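Local coordinates for protein polyketide biosynthesis 3-hydroxy-3-methylglutaryl-ACP synthase PksG (Bacillus subtilis, PDB 4YXT) that catalyses the aldol condensation of an acetyl group carried on an acyl carrier protein with a beta-ketothioester polyketide intermediate during bacillaene biosynthesis, at residues M1-G5 against V125-Q131; I6-V11 against F303-A307. The protein carries 1 engineered substitution. All coordinates share one frame; numbering follows the deposited sequence.

In the fold
The two contacts follow one another along the start of the chain. Residues 1-5 lead into strand 5-12, and residues 6-11 carry it into the central mixed sheet. Interaction 1 lies towards the periphery: the loop rests on the C-terminal end of helix 116-130, near the second subunit, and mixes apolar methyls with backbone oxygens and a glutamine amide. Interaction 2, about 18 Å away between centres, belongs to the core, where every touching residue is buried and the strand meets helix 301-312 through apolar side chains. The first contact stays within the N-terminal family region, whereas the second joins it to the C-terminal one. Neither has a hydrogen bond between its segments.

Interaction 1: M1-G5 against V125-Q131; sequences MVSAG and VNFILSQ
V2 and A4 lay the N-terminal lead-in of strand 5-12 over the last turns of helix 116-130, at the edge of the N-terminal half of this thiolase-like fold. L129 makes the middle of the contact. Its CB serves as a spacer from the helix, and CG is the first atom to touch, 4.0 Å from A4 CB. With CG anti to the carbonyl carbon (chi1 -68°), the side chain leans towards the loop. Of the two methyls, CD2 does the work: it lies 3.4 Å from the carbonyl oxygen V2 O and 3.6 Å from V2 CG1, meeting the valine at a slant. The fork at CG lets leucine send this one methyl between the loop's carbonyl and the V2 side chain.

A4 is small enough to settle into the hollow formed by V125, I128 and L129, residues spaced along one helix face. A4 CB is 3.8 Å from V125 CG1 and equally far from I128 CG2, the methyl that also approaches S3 O. The backbones of A4 and G5 already pair with I186 and G178, so the sheet begins here. L129 also packs on T132 of the second subunit.

Beyond the helix end, Q131 adopts a positive phi and bends back at chi2 (-64°). Its amide slants across V2, with NE2 4.0 Å from V2 CG2. The same nitrogen bonds to E179 OE2 and, almost straight at 172°, to I128 O at 2.9 Å, in the carbonyl plane; that oxygen also accepts from Q131 N.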
loop_
_atom_site.group_PDB
_atom_site.type_symbol
_atom_site.label_atom_id
_atom_site.label_comp_id
_atom_site.label_asym_id
_atom_site.label_seq_id
_atom_site.Cartn_x
_atom_site.Cartn_y
_atom_site.Cartn_z
ATOM N N MET A 1 -3.046 26.072 12.116
ATOM C CA MET A 1 -2.087 25.236 11.351
ATOM C C MET A 1 -1.676 24.088 12.282
ATOM O O MET A 1 -0.814 24.231 13.146
ATOM C CB MET A 1 -0.901 26.088 10.893
ATOM C CG MET A 1 -1.287 27.500 10.438
ATOM S SD MET A 1 -1.575 28.718 11.764
ATOM C CE MET A 1 -2.323 30.061 10.840
ATOM N N VAL A 2 -2.358 22.966 12.124
ATOM C CA VAL A 2 -2.315 21.849 13.075
ATOM C C VAL A 2 -0.927 21.181 13.151
ATOM O O VAL A 2 -0.203 21.157 12.176
ATOM C CB VAL A 2 -3.386 20.803 12.687
ATOM C CG1 VAL A 2 -2.971 20.103 11.421
ATOM C CG2 VAL A 2 -3.610 19.787 13.785
ATOM N N SER A 3 -0.565 20.674 14.328
ATOM C CA SER A 3 0.693 19.958 14.490
ATOM C C SER A 3 0.413 18.532 14.077
ATOM O O SER A 3 -0.733 18.074 14.221
ATOM C CB SER A 3 1.178 19.992 15.940
ATOM O OG SER A 3 1.360 21.322 16.410
ATOM N N ALA A 4 1.450 17.841 13.583
ATOM C CA ALA A 4 1.347 16.425 13.211
ATOM C C ALA A 4 2.619 15.621 13.505
ATOM O O ALA A 4 3.736 16.105 13.395
ATOM C CB ALA A 4 0.929 16.285 11.749
ATOM N N GLY A 5 2.394 14.392 13.929
ATOM C CA GLY A 5 3.426 13.398 13.993
ATOM C C GLY A 5 3.146 12.397 15.065
ATOM O O GLY A 5 2.005 12.037 15.288
ATOM N N VAL A 125 0.547 11.424 8.306
ATOM C CA VAL A 125 0.776 12.830 8.586
ATOM C C VAL A 125 -0.110 13.744 7.738
ATOM O O VAL A 125 -0.713 14.703 8.254
ATOM C CB VAL A 125 2.257 13.228 8.430
ATOM C CG1 VAL A 125 2.406 14.741 8.557
ATOM C CG2 VAL A 125 3.121 12.548 9.484
ATOM N N ASN A 126 -0.193 13.472 6.440
ATOM C CA ASN A 126 -1.089 14.248 5.562
ATOM C C ASN A 126 -2.578 14.071 5.877
ATOM O O ASN A 126 -3.354 14.970 5.662
ATOM C CB ASN A 126 -0.811 13.999 4.094
ATOM C CG ASN A 126 0.624 14.339 3.711
ATOM O OD1 ASN A 126 1.306 15.080 4.416
ATOM N ND2 ASN A 126 1.103 13.766 2.596
ATOM N N PHE A 127 -2.975 12.926 6.386
ATOM C CA PHE A 127 -4.348 12.782 6.845
ATOM C C PHE A 127 -4.545 13.810 7.990
ATOM O O PHE A 127 -5.508 14.565 7.956
ATOM C CB PHE A 127 -4.661 11.322 7.231
ATOM C CG PHE A 127 -5.979 11.117 7.963
ATOM C CD1 PHE A 127 -7.204 11.404 7.361
ATOM C CD2 PHE A 127 -6.002 10.669 9.273
ATOM C CE1 PHE A 127 -8.416 11.193 8.038
ATOM C CE2 PHE A 127 -7.214 10.473 9.959
ATOM C CZ PHE A 127 -8.420 10.732 9.327
ATOM N N ILE A 128 -3.611 13.880 8.942
ATOM C CA ILE A 128 -3.798 14.743 10.110
ATOM C C ILE A 128 -3.792 16.179 9.645
ATOM O O ILE A 128 -4.681 16.911 9.984
ATOM C CB ILE A 128 -2.688 14.577 11.188
ATOM C CG1 ILE A 128 -2.663 13.144 11.815
ATOM C CG2 ILE A 128 -2.760 15.710 12.202
ATOM C CD1 ILE A 128 -3.935 12.420 12.220
ATOM N N LEU A 129 -2.791 16.564 8.843
ATOM C CA LEU A 129 -2.695 17.911 8.324
ATOM C C LEU A 129 -3.870 18.310 7.439
ATOM O O LEU A 129 -4.203 19.483 7.369
ATOM C CB LEU A 129 -1.414 18.110 7.507
ATOM C CG LEU A 129 -0.148 18.054 8.326
ATOM C CD1 LEU A 129 1.025 18.162 7.380
ATOM C CD2 LEU A 129 -0.145 19.155 9.391
ATOM N N SER A 130 -4.498 17.361 6.767
ATOM C CA SER A 130 -5.612 17.694 5.874
ATOM C C SER A 130 -6.863 18.181 6.623
ATOM O O SER A 130 -7.723 18.806 6.038
ATOM C CB SER A 130 -6.020 16.497 5.047
ATOM O OG SER A 130 -6.761 15.617 5.860
ATOM N N GLN A 131 -6.999 17.803 7.890
ATOM C CA GLN A 131 -8.118 18.195 8.716
ATOM C C GLN A 131 -9.413 17.788 8.053
ATOM O O GLN A 131 -10.416 18.447 8.219
ATOM C CB GLN A 131 -8.077 19.711 9.062
ATOM C CG GLN A 131 -6.970 20.059 10.101
ATOM C CD GLN A 131 -7.229 19.394 11.457
ATOM O OE1 GLN A 131 -8.032 19.886 12.226
ATOM N NE2 GLN A 131 -6.606 18.210 11.715
#

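Interaction 2: I6-V11 against F303-A307; sequences IEAMNV and FLALA
The phenyl ring of F303 is approached obliquely by the methyl CE of M9, and V173 of strand 170-178 touches both side chains. M9 CE lies closest to the root of the phenylalanine, 3.8 Å from F303 CB and 3.4 Å from F303 O, the carbonyl that accepts the helical bond from A307 N. Methionine suits this place because a long, flexible chain, bent at chi3 (-69°), can carry its methyl from the strand to the helix backbone.

Further along the strand, V11 meets L304 at about a right angle. V11 CG2 lies 3.6 Å from L304 CD1; V11 CG1 is modelled nearer still to that methyl, at a spacing so short that its exact value is doubtful. V11 CG2 is also 4.1 Å from A307 CB; the small alanine probably lets the strand come near the helix. At the other end, I6 and L306 reach tip to tip, CD1 to CD2, at 4.0 Å.

The axes of strand 8-11 and helix 303-307 cross at -109°, approaching to 9.1 Å. L304 is about 9 Å, side chain to side chain, from H250, a proton donor/acceptor by similarity. Such apolar packing of a deeply buried helix on a sheet is consistent with the layered alpha/beta core of the thiolase fold.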
loop_
_atom_site.group_PDB
_atom_site.type_symbol
_atom_site.label_atom_id
_atom_site.label_comp_id
_atom_site.label_asym_id
_atom_site.label_seq_id
_atom_site.Cartn_x
_atom_site.Cartn_y
_atom_site.Cartn_z
ATOM N N ILE A 6 4.202 11.946 15.730
ATOM C CA ILE A 6 4.104 10.770 16.586
ATOM C C ILE A 6 3.673 11.162 18.021
ATOM O O ILE A 6 4.364 11.902 18.690
ATOM C CB ILE A 6 5.439 9.955 16.590
ATOM C CG1 ILE A 6 5.870 9.595 15.169
ATOM C CG2 ILE A 6 5.348 8.761 17.491
ATOM C CD1 ILE A 6 7.189 8.829 15.065
ATOM N N GLU A 7 2.558 10.599 18.480
ATOM C CA GLU A 7 2.121 10.681 19.876
ATOM C C GLU A 7 2.687 9.524 20.683
ATOM O O GLU A 7 2.998 9.652 21.853
ATOM C CB GLU A 7 0.584 10.695 19.955
ATOM C CG GLU A 7 0.023 11.873 19.182
ATOM C CD GLU A 7 -1.469 12.054 19.359
ATOM O OE1 GLU A 7 -2.159 11.087 19.729
ATOM O OE2 GLU A 7 -1.959 13.158 19.117
ATOM N N ALA A 8 2.872 8.378 20.055
ATOM C CA ALA A 8 3.347 7.262 20.815
ATOM C C ALA A 8 3.883 6.239 19.810
ATOM O O ALA A 8 3.405 6.208 18.703
ATOM C CB ALA A 8 2.205 6.700 21.647
ATOM N N MET A 9 4.896 5.464 20.191
ATOM C CA MET A 9 5.387 4.376 19.319
ATOM C C MET A 9 6.016 3.254 20.128
ATOM O O MET A 9 6.602 3.507 21.153
ATOM C CB MET A 9 6.357 4.893 18.226
ATOM C CG MET A 9 7.791 5.119 18.653
ATOM S SD MET A 9 8.774 5.947 17.365
ATOM C CE MET A 9 8.872 4.671 16.128
ATOM N N ASN A 10 5.855 2.023 19.652
ATOM C CA ASN A 10 6.266 0.847 20.373
ATOM C C ASN A 10 6.800 -0.245 19.475
ATOM O O ASN A 10 6.344 -0.431 18.374
ATOM C CB ASN A 10 5.134 0.271 21.211
ATOM C CG ASN A 10 5.627 -0.850 22.124
ATOM O OD1 ASN A 10 6.692 -0.736 22.701
ATOM N ND2 ASN A 10 4.940 -1.924 22.175
ATOM N N VAL A 11 7.745 -1.004 19.994
ATOM C CA VAL A 11 8.508 -1.951 19.209
ATOM C C VAL A 11 8.134 -3.271 19.763
ATOM O O VAL A 11 8.031 -3.338 20.955
ATOM C CB VAL A 11 10.043 -1.764 19.454
ATOM C CG1 VAL A 11 10.882 -2.879 18.836
ATOM C CG2 VAL A 11 10.493 -0.432 18.917
ATOM N N PHE A 303 12.066 3.147 11.755
ATOM C CA PHE A 303 11.322 3.429 12.965
ATOM C C PHE A 303 12.006 2.896 14.224
ATOM O O PHE A 303 11.977 3.585 15.229
ATOM C CB PHE A 303 9.890 2.896 12.887
ATOM C CG PHE A 303 9.018 3.592 11.865
ATOM C CD1 PHE A 303 9.216 4.945 11.524
ATOM C CD2 PHE A 303 7.952 2.912 11.293
ATOM C CE1 PHE A 303 8.390 5.559 10.587
ATOM C CE2 PHE A 303 7.117 3.531 10.351
ATOM C CZ PHE A 303 7.340 4.857 10.019
ATOM N N LEU A 304 12.600 1.689 14.148
ATOM C CA LEU A 304 13.311 1.073 15.228
ATOM C C LEU A 304 14.528 1.864 15.654
ATOM O O LEU A 304 14.838 1.908 16.858
ATOM C CB LEU A 304 13.728 -0.374 14.834
ATOM C CG LEU A 304 14.322 -1.290 15.899
ATOM C CD1 LEU A 304 13.303 -1.589 16.965
ATOM C CD2 LEU A 304 14.869 -2.592 15.305
ATOM N N ALA A 305 15.232 2.461 14.674
ATOM C CA ALA A 305 16.388 3.315 14.937
ATOM C C ALA A 305 15.907 4.627 15.525
ATOM O O ALA A 305 16.564 5.283 16.371
ATOM C CB ALA A 305 17.178 3.583 13.631
ATOM N N LEU A 306 14.748 5.049 15.093
ATOM C CA LEU A 306 14.207 6.308 15.654
ATOM C C LEU A 306 13.816 6.152 17.144
ATOM O O LEU A 306 14.181 6.944 18.000
ATOM C CB LEU A 306 12.980 6.701 14.880
ATOM C CG LEU A 306 12.355 8.057 15.252
ATOM C CD1 LEU A 306 13.390 9.050 14.909
ATOM C CD2 LEU A 306 11.084 8.281 14.456
ATOM N N ALA A 307 13.048 5.132 17.434
ATOM C CA ALA A 307 12.730 4.719 18.811
ATOM C C ALA A 307 13.994 4.562 19.671
ATOM O O ALA A 307 14.046 5.011 20.827
ATOM C CB ALA A 307 11.981 3.401 18.785
#